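Local coordinates for protein mirolysin (Tannerella forsythia, PDB 6R7V) that is a zinc-dependent metallopeptidase of the pappalysin family, here in its latent zymogen form, and probably cleaves proteins or peptides once activated, at residues F78-N82 against A83-N87. The protein carries 1 engineered substitution. Residues are numbered along the deposited sequence; the frame is centred on the assembly and turned at random.
Sequences FRRMN and ADQAN
Asn-82 and Gln-85 meet through the backbone where the loop after helix 64-77 turns into the 3-10 segment 83-87: Gln-85 N bonds to Asn-82 O at 3.0 Å, and Asn-87 N to Asp-84 O carries the same i to i+3 pattern onward. The donor stands above the Asn-82 carbonyl plane, about 51° out of it. Asn-82 also serves this first turn with its side chain. With CG set between its backbone N and carbonyl carbon, chi1 of 45° carries the amide towards the first residues of the 3-10 segment, and ND2 reaches Asp-84 OD1 at 2.8 Å. The bond is nearly straight (171°) and lies in the amide plane, whereas the carboxylate stands almost perpendicular to that plane and is met nearly along its C-O axis. Arg-80, two residues earlier, has its chain bent at chi2, and Gln-85 CB sits over the centre of one face of the Arg-80 guanidinium, 3.5 Å above its plane. At the guanidinium edge a water accepts from Arg-80 NH2 at 3.1 Å and lies 2.7 Å from Gln-85 OE1, to which it can donate. Beyond the loop, Arg-80 NH2 bonds to Thr-88 OG1, while Arg-80 NH1 and Asn-82 ND2 share Asn-276 O; Asp-84 OD1 forms a salt bridge with Arg-203 of helix 203-212, which carries zinc ligands His-207 and His-211. In this instance of an amide and a carboxylate joining across the start of a 3-10 turn, ND2 is bonded to two acceptors, which would hold the buried amide in its rotation, and the carboxylate, beside Arg-203, would probably favour the ionised form.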
ATOM      1  N   PHE A  78       7.610   2.012   7.373  1.00 13.17           N
ATOM      2  CA  PHE A  78       8.533   1.263   6.509  1.00 12.85           C
ATOM      3  C   PHE A  78       9.984   1.287   7.001  1.00 15.49           C
ATOM      4  O   PHE A  78      10.878   0.760   6.321  1.00 16.86           O
ATOM      5  CB  PHE A  78       8.432   1.801   5.073  1.00 13.17           C
ATOM      6  CG  PHE A  78       7.199   1.326   4.347  1.00 12.36           C
ATOM      7  CD1 PHE A  78       5.975   1.977   4.512  1.00 12.23           C
ATOM      8  CD2 PHE A  78       7.239   0.188   3.545  1.00 13.70           C
ATOM      9  CE1 PHE A  78       4.813   1.476   3.907  1.00 13.39           C
ATOM     10  CE2 PHE A  78       6.069  -0.282   2.901  1.00 14.98           C
ATOM     11  CZ  PHE A  78       4.876   0.379   3.075  1.00 14.77           C
ATOM     12  N   ARG A  79      10.227   1.853   8.195  1.00 13.09           N
ATOM     13  CA  ARG A  79      11.590   1.837   8.752  1.00 13.51           C
ATOM     14  C   ARG A  79      11.535   1.383  10.219  1.00 15.98           C
ATOM     15  O   ARG A  79      12.516   1.575  10.961  1.00 16.91           O
ATOM     16  CB  ARG A  79      12.226   3.220   8.623  1.00 15.81           C
ATOM     17  CG  ARG A  79      12.481   3.626   7.166  1.00 19.23           C
ATOM     18  CD  ARG A  79      13.254   4.935   7.084  1.00 22.10           C
ATOM     19  NE  ARG A  79      12.574   6.053   7.733  1.00 21.42           N
ATOM     20  CZ  ARG A  79      13.140   7.242   7.911  1.00 26.56           C
ATOM     21  NH1 ARG A  79      14.385   7.458   7.515  1.00 28.34           N
ATOM     22  NH2 ARG A  79      12.478   8.213   8.523  1.00 24.83           N
ATOM     23  N   ARG A  80      10.408   0.774  10.639  1.00 14.85           N
ATOM     24  CA  ARG A  80      10.162   0.402  12.039  1.00 14.21           C
ATOM     25  C   ARG A  80      10.558   1.557  13.010  1.00 17.61           C
ATOM     26  O   ARG A  80      11.198   1.350  14.056  1.00 18.17           O
ATOM     27  CB  ARG A  80      10.825  -0.927  12.419  1.00 17.19           C
ATOM     28  CG  ARG A  80      10.181  -1.489  13.701  1.00 18.12           C
ATOM     29  CD  ARG A  80      10.136  -3.008  13.824  1.00 18.44           C
ATOM     30  NE  ARG A  80       9.436  -3.411  15.047  1.00 16.92           N
ATOM     31  CZ  ARG A  80       8.105  -3.472  15.208  1.00 18.81           C
ATOM     32  NH1 ARG A  80       7.282  -3.138  14.212  1.00 16.78           N
ATOM     33  NH2 ARG A  80       7.588  -3.827  16.382  1.00 20.36           N
ATOM     34  N   MET A  81      10.115   2.770  12.665  1.00 14.68           N
ATOM     35  CA  MET A  81      10.300   3.948  13.485  1.00 16.15           C
ATOM     36  C   MET A  81       8.968   4.456  14.002  1.00 17.05           C
ATOM     37  O   MET A  81       8.929   5.538  14.600  1.00 19.15           O
ATOM     38  CB  MET A  81      11.050   5.018  12.716  1.00 18.84           C
ATOM     39  CG  MET A  81      12.496   4.627  12.481  1.00 22.52           C
ATOM     40  SD  MET A  81      13.336   5.815  11.438  1.00 27.86           S
ATOM     41  CE  MET A  81      13.452   7.148  12.541  1.00 26.30           C
ATOM     42  N   ASN A  82       7.896   3.665  13.838  1.00 15.19           N
ATOM     43  CA  ASN A  82       6.584   4.007  14.425  1.00 15.31           C
ATOM     44  C   ASN A  82       6.689   3.865  15.944  1.00 18.86           C
ATOM     45  O   ASN A  82       7.123   2.816  16.421  1.00 18.28           O
ATOM     46  CB  ASN A  82       5.487   3.067  13.865  1.00 14.48           C
ATOM     47  CG  ASN A  82       5.852   1.595  13.814  1.00 18.30           C
ATOM     48  OD1 ASN A  82       6.885   1.211  13.218  1.00 17.17           O
ATOM     49  ND2 ASN A  82       4.973   0.748  14.386  1.00 16.27           N
ATOM     50  N   ALA A  83       6.285   4.880  16.706  1.00 18.87           N
ATOM     51  CA  ALA A  83       6.378   4.744  18.174  1.00 19.47           C
ATOM     52  C   ALA A  83       5.561   3.570  18.699  1.00 23.46           C
ATOM     53  O   ALA A  83       5.981   2.925  19.678  1.00 24.35           O
ATOM     54  CB  ALA A  83       5.945   6.032  18.861  1.00 20.91           C
ATOM     55  N   ASP A  84       4.429   3.238  18.037  1.00 20.30           N
ATOM     56  CA  ASP A  84       3.622   2.111  18.504  1.00 21.45           C
ATOM     57  C   ASP A  84       4.260   0.738  18.198  1.00 22.93           C
ATOM     58  O   ASP A  84       3.629  -0.267  18.511  1.00 24.53           O
ATOM     59  CB  ASP A  84       2.164   2.172  18.027  1.00 22.90           C
ATOM     60  CG  ASP A  84       1.898   2.199  16.531  1.00 22.88           C
ATOM     61  OD1 ASP A  84       2.849   2.005  15.745  1.00 19.80           O
ATOM     62  OD2 ASP A  84       0.731   2.429  16.142  1.00 25.89           O
ATOM     63  N   GLN A  85       5.528   0.686  17.706  1.00 20.90           N
ATOM     64  CA  GLN A  85       6.279  -0.589  17.569  1.00 21.35           C
ATOM     65  C   GLN A  85       6.390  -1.238  18.952  1.00 26.36           C
ATOM     66  O   GLN A  85       6.427  -2.470  19.071  1.00 24.73           O
ATOM     67  CB  GLN A  85       7.678  -0.373  16.944  1.00 23.20           C
ATOM     68  CG  GLN A  85       8.716   0.463  17.730  1.00 24.72           C
ATOM     69  CD  GLN A  85       9.355  -0.266  18.886  1.00 37.58           C
ATOM     70  OE1 GLN A  85       9.593  -1.467  18.830  1.00 30.47           O
ATOM     71  NE2 GLN A  85       9.614   0.447  19.972  1.00 31.17           N
ATOM     72  N   ALA A  86       6.434  -0.398  20.011  1.00 25.05           N
ATOM     73  CA  ALA A  86       6.527  -0.857  21.391  1.00 26.40           C
ATOM     74  C   ALA A  86       5.293  -1.692  21.765  1.00 30.84           C
ATOM     75  O   ALA A  86       5.409  -2.568  22.622  1.00 30.62           O
ATOM     76  CB  ALA A  86       6.668   0.336  22.325  1.00 27.65           C
ATOM     77  N   ASN A  87       4.134  -1.472  21.068  1.00 28.01           N
ATOM     78  CA  ASN A  87       2.869  -2.194  21.271  1.00 27.11           C
ATOM     79  C   ASN A  87       2.865  -3.588  20.621  1.00 26.34           C
ATOM     80  O   ASN A  87       1.954  -4.372  20.909  1.00 27.32           O
ATOM     81  CB  ASN A  87       1.657  -1.429  20.708  1.00 30.60           C
ATOM     82  CG  ASN A  87       1.326  -0.098  21.319  1.00 48.90           C
ATOM     83  OD1 ASN A  87       1.921   0.336  22.310  1.00 49.52           O
ATOM     84  ND2 ASN A  87       0.341   0.574  20.722  1.00 34.34           N
TER
HETATM   85  O   HOH W   1       9.263  -4.103  18.988  1.00 33.52           O